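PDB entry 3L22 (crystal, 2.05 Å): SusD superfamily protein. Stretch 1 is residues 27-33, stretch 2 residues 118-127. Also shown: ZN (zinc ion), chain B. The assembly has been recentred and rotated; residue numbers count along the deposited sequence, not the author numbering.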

ATOM      1  N   GLY A  27      10.594  -8.644  14.203  1.00 16.09           N
ATOM      2  CA  GLY A  27       9.547  -9.633  13.888  1.00 16.52           C
ATOM      3  C   GLY A  27       8.214  -8.980  13.504  1.00 16.24           C
ATOM      4  O   GLY A  27       7.446  -9.573  12.756  1.00 17.43           O
ATOM      5  N   LEU A  28       7.933  -7.777  14.009  1.00 14.90           N
ATOM      6  CA  LEU A  28       6.707  -7.056  13.604  1.00 15.00           C
ATOM      7  C   LEU A  28       6.765  -6.676  12.138  1.00 14.70           C
ATOM      8  O   LEU A  28       5.802  -6.890  11.381  1.00 15.53           O
ATOM      9  CB  LEU A  28       6.466  -5.809  14.491  1.00 14.60           C
ATOM     10  CG  LEU A  28       6.471  -6.050  16.016  1.00 13.90           C
ATOM     11  CD1 LEU A  28       6.157  -4.740  16.796  1.00 14.78           C
ATOM     12  CD2 LEU A  28       5.469  -7.160  16.392  1.00 11.99           C
ATOM     13  N   TYR A  29       7.919  -6.176  11.712  1.00 14.61           N
ATOM     14  CA  TYR A  29       8.116  -5.831  10.313  1.00 14.32           C
ATOM     15  C   TYR A  29       8.083  -7.092   9.436  1.00 14.08           C
ATOM     16  O   TYR A  29       7.551  -7.047   8.326  1.00 14.11           O
ATOM     17  CB  TYR A  29       9.446  -5.081  10.101  1.00 14.62           C
ATOM     18  CG  TYR A  29       9.454  -3.695  10.657  1.00 14.06           C
ATOM     19  CD1 TYR A  29       8.796  -2.669  10.021  1.00 13.75           C
ATOM     20  CD2 TYR A  29      10.108  -3.406  11.864  1.00 16.09           C
ATOM     21  CE1 TYR A  29       8.790  -1.373  10.558  1.00 16.55           C
ATOM     22  CE2 TYR A  29      10.112  -2.129  12.390  1.00 16.16           C
ATOM     23  CZ  TYR A  29       9.440  -1.115  11.735  1.00 16.94           C
ATOM     24  OH  TYR A  29       9.464   0.169  12.264  1.00 15.79           O
ATOM     25  N   ALA A  30       8.621  -8.205   9.929  1.00 13.84           N
ATOM     26  CA  ALA A  30       8.569  -9.472   9.171  1.00 14.28           C
ATOM     27  C   ALA A  30       7.121  -9.917   9.074  1.00 14.54           C
ATOM     28  O   ALA A  30       6.708 -10.387   8.020  1.00 14.55           O
ATOM     29  CB  ALA A  30       9.495 -10.622   9.776  1.00 12.53           C
ATOM     30  N   ALA A  31       6.354  -9.735  10.145  1.00 15.18           N
ATOM     31  CA  ALA A  31       4.978 -10.255  10.186  1.00 15.73           C
ATOM     32  C   ALA A  31       4.064  -9.586   9.173  1.00 16.27           C
ATOM     33  O   ALA A  31       3.105 -10.199   8.719  1.00 15.82           O
ATOM     34  CB  ALA A  31       4.387 -10.135  11.591  1.00 14.81           C
ATOM     35  N   ILE A  32       4.317  -8.323   8.823  1.00 17.41           N
ATOM     36  CA  ILE A  32       3.494  -7.680   7.801  1.00 17.74           C
ATOM     37  C   ILE A  32       3.973  -7.958   6.372  1.00 16.87           C
ATOM     38  O   ILE A  32       3.261  -7.604   5.424  1.00 16.07           O
ATOM     39  CB  ILE A  32       3.324  -6.144   7.936  1.00 18.09           C
ATOM     40  CG1 ILE A  32       4.640  -5.417   7.953  1.00 20.48           C
ATOM     41  CG2 ILE A  32       2.402  -5.799   9.079  1.00 22.14           C
ATOM     42  CD1 ILE A  32       4.448  -3.951   7.689  1.00 25.93           C
ATOM     43  N   LYS A  33       5.147  -8.589   6.240  1.00 16.57           N
ATOM     44  CA  LYS A  33       5.756  -8.899   4.940  1.00 15.98           C
ATOM     45  C   LYS A  33       5.364 -10.316   4.470  1.00 16.00           C
ATOM     46  O   LYS A  33       4.531 -10.466   3.548  1.00 14.36           O
ATOM     47  CB  LYS A  33       7.266  -8.701   5.063  1.00 15.94           C
ATOM     48  CG  LYS A  33       8.106  -8.916   3.805  1.00 16.25           C
ATOM     49  CD  LYS A  33       9.631  -8.829   4.109  1.00 15.27           C
ATOM     50  CE  LYS A  33      10.260  -9.994   4.893  1.00 16.87           C
ATOM     51  NZ  LYS A  33      10.420 -11.271   4.077  1.00 18.77           N
ATOM     52  N   GLN A 118       6.488   3.660  19.138  1.00 12.66           N
ATOM     53  CA  GLN A 118       5.917   4.383  18.001  1.00 12.42           C
ATOM     54  C   GLN A 118       6.113   3.574  16.695  1.00 12.49           C
ATOM     55  O   GLN A 118       5.254   3.562  15.812  1.00 12.12           O
ATOM     56  CB  GLN A 118       6.535   5.788  17.950  1.00 12.56           C
ATOM     57  CG  GLN A 118       6.053   6.666  19.117  1.00 12.96           C
ATOM     58  CD  GLN A 118       6.752   8.013  19.192  1.00 14.84           C
ATOM     59  OE1 GLN A 118       7.413   8.421  18.239  1.00 12.81           O
ATOM     60  NE2 GLN A 118       6.655   8.689  20.354  1.00 11.32           N
ATOM     61  N   GLU A 119       7.215   2.839  16.608  1.00 12.23           N
ATOM     62  CA  GLU A 119       7.424   1.937  15.468  1.00 12.81           C
ATOM     63  C   GLU A 119       6.414   0.806  15.447  1.00 13.67           C
ATOM     64  O   GLU A 119       5.844   0.497  14.393  1.00 12.87           O
ATOM     65  CB  GLU A 119       8.839   1.333  15.437  1.00 12.43           C
ATOM     66  CG  GLU A 119       9.855   2.345  14.927  1.00 13.03           C
ATOM     67  CD  GLU A 119      11.225   1.709  14.628  1.00 15.82           C
ATOM     68  OE1 GLU A 119      11.325   0.475  14.322  1.00 15.82           O
ATOM     69  OE2 GLU A 119      12.200   2.478  14.714  1.00 14.87           O
ATOM     70  N   ALA A 120       6.180   0.211  16.608  1.00 13.44           N
ATOM     71  CA  ALA A 120       5.240  -0.901  16.702  1.00 13.77           C
ATOM     72  C   ALA A 120       3.810  -0.419  16.357  1.00 13.84           C
ATOM     73  O   ALA A 120       3.076  -1.094  15.648  1.00 13.42           O
ATOM     74  CB  ALA A 120       5.301  -1.522  18.088  1.00 12.58           C
ATOM     75  N   LYS A 121       3.429   0.752  16.860  1.00 14.08           N
ATOM     76  CA  LYS A 121       2.138   1.341  16.522  1.00 14.32           C
ATOM     77  C   LYS A 121       1.965   1.615  15.022  1.00 14.37           C
ATOM     78  O   LYS A 121       0.887   1.405  14.469  1.00 14.65           O
ATOM     79  CB  LYS A 121       1.875   2.595  17.364  1.00 14.84           C
ATOM     80  CG  LYS A 121       1.569   2.277  18.844  1.00 14.55           C
ATOM     81  CD  LYS A 121       1.139   3.563  19.564  1.00 14.85           C
ATOM     82  CE  LYS A 121       0.903   3.292  21.029  1.00 15.69           C
ATOM     83  NZ  LYS A 121       0.479   4.540  21.721  1.00 16.45           N
ATOM     84  N   PHE A 122       3.035   2.045  14.358  1.00 14.34           N
ATOM     85  CA  PHE A 122       3.024   2.236  12.912  1.00 13.28           C
ATOM     86  C   PHE A 122       2.673   0.916  12.183  1.00 13.43           C
ATOM     87  O   PHE A 122       1.842   0.922  11.296  1.00 13.27           O
ATOM     88  CB  PHE A 122       4.366   2.763  12.406  1.00 12.80           C
ATOM     89  CG  PHE A 122       4.466   2.788  10.925  1.00 13.73           C
ATOM     90  CD1 PHE A 122       3.970   3.886  10.203  1.00 13.95           C
ATOM     91  CD2 PHE A 122       4.975   1.695  10.221  1.00 12.94           C
ATOM     92  CE1 PHE A 122       4.029   3.915   8.832  1.00 11.96           C
ATOM     93  CE2 PHE A 122       5.018   1.716   8.836  1.00 14.74           C
ATOM     94  CZ  PHE A 122       4.524   2.851   8.145  1.00 15.07           C
ATOM     95  N   VAL A 123       3.309  -0.190  12.575  1.00 12.53           N
ATOM     96  CA  VAL A 123       3.038  -1.493  11.984  1.00 12.70           C
ATOM     97  C   VAL A 123       1.556  -1.897  12.187  1.00 13.22           C
ATOM     98  O   VAL A 123       0.906  -2.304  11.234  1.00 13.56           O
ATOM     99  CB  VAL A 123       4.005  -2.553  12.499  1.00 12.33           C
ATOM    100  CG1 VAL A 123       3.648  -3.937  11.991  1.00 11.88           C
ATOM    101  CG2 VAL A 123       5.444  -2.189  12.080  1.00 12.32           C
ATOM    102  N   ARG A 124       1.008  -1.680  13.388  1.00 13.92           N
ATOM    103  CA  ARG A 124      -0.415  -1.964  13.620  1.00 13.86           C
ATOM    104  C   ARG A 124      -1.296  -1.063  12.763  1.00 14.11           C
ATOM    105  O   ARG A 124      -2.263  -1.534  12.165  1.00 13.62           O
ATOM    106  CB  ARG A 124      -0.750  -1.793  15.078  1.00 14.88           C
ATOM    107  CG  ARG A 124      -2.189  -2.132  15.431  1.00 15.79           C
ATOM    108  CD  ARG A 124      -2.331  -2.260  16.948  1.00 15.95           C
ATOM    109  NE  ARG A 124      -2.163  -0.988  17.620  1.00 12.81           N
ATOM    110  CZ  ARG A 124      -2.067  -0.854  18.950  1.00 14.42           C
ATOM    111  NH1 ARG A 124      -2.151  -1.910  19.781  1.00 13.70           N
ATOM    112  NH2 ARG A 124      -1.975   0.360  19.462  1.00 14.27           N
ATOM    113  N   ALA A 125      -0.909   0.203  12.643  1.00 14.25           N
ATOM    114  CA  ALA A 125      -1.655   1.178  11.861  1.00 14.22           C
ATOM    115  C   ALA A 125      -1.697   0.786  10.371  1.00 14.95           C
ATOM    116  O   ALA A 125      -2.767   0.817   9.723  1.00 14.99           O
ATOM    117  CB  ALA A 125      -1.039   2.603  12.050  1.00 14.74           C
ATOM    118  N   LEU A 126      -0.547   0.364   9.853  1.00 14.37           N
ATOM    119  CA  LEU A 126      -0.464  -0.077   8.479  1.00 14.36           C
ATOM    120  C   LEU A 126      -1.334  -1.327   8.201  1.00 14.71           C
ATOM    121  O   LEU A 126      -2.023  -1.431   7.143  1.00 13.46           O
ATOM    122  CB  LEU A 126       1.020  -0.319   8.113  1.00 14.00           C
ATOM    123  CG  LEU A 126       1.369  -0.430   6.637  1.00 14.99           C
ATOM    124  CD1 LEU A 126       0.889   0.801   5.798  1.00 12.19           C
ATOM    125  CD2 LEU A 126       2.880  -0.690   6.417  1.00 14.59           C
ATOM    126  N   ALA A 127      -1.318  -2.269   9.137  1.00 14.32           N
ATOM    127  CA  ALA A 127      -2.096  -3.490   8.973  1.00 14.16           C
ATOM    128  C   ALA A 127      -3.590  -3.153   8.897  1.00 14.29           C
ATOM    129  O   ALA A 127      -4.298  -3.572   7.961  1.00 14.54           O
ATOM    130  CB  ALA A 127      -1.798  -4.451  10.104  1.00 13.28           C
TER
HETATM  131 ZN    ZN B   1      13.971   1.478  14.343  1.00 22.08          ZN
HETATM  132  O   HOH W   1      14.933   3.004  13.607  1.00 12.72           O
HETATM  133  O   HOH W   2      14.882   0.941  16.333  1.00  2.00           O

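Two helical segments of one chain, at least 90 residues apart in sequence wherever they touch, pack nearly parallel: their N-to-C directions differ by 11° and their axes approach to 10.0 Å. The CA atoms of L28 and V123 lie 6.9 Å apart and those of I32 and A127 7.1 Å, so the register advances by four residues on each helix, about one turn. The contact buries 398 Å², summed over both sides.

Apolar packing supplies most of the close residue pairs and centres on V123, whose CA-to-CB bond points toward the first helix. Its CG1 lies 3.7 Å from I32 CG2 and 4.2 Å from L28 CB, thus meeting residues on successive turns; the same CG1 is 3.7 Å from the backbone atom L28 O. Farther along, I32 CD1 reaches L126 CD2 at 3.8 Å. Toward the N-terminal end, L28 CD1 rests 3.6 Å from A120 CB, although the CA-to-CB bond of A120 points sideways relative to the first helix.

The aromatic contact uses the other methyl of V123. CG2 sits over one face of the Y29 ring, 4.1 Å from its centroid and 24° off the ring normal, a CH-pi arrangement; its closest ring atom is Y29 CE1, at 3.8 Å.

The polar contact lies at the ring edge. Although the CA-to-CB bond of Y29 points sideways, its side chain extends to the second helix, and Y29 OH donates a hydrogen bond to E119 OE1 at 2.8 Å. This is the only hydrogen bond between the two segments.

Metal coordination occupies the other carboxylate oxygen: E119 OE2 binds ZN at 2.1 Å. The O atoms of water 1 and water 2 lie 1.9 and 2.2 Å from ZN, and one atom from elsewhere in the structure also binds it. One carboxylate therefore links the tyrosine hydroxyl to the metal site.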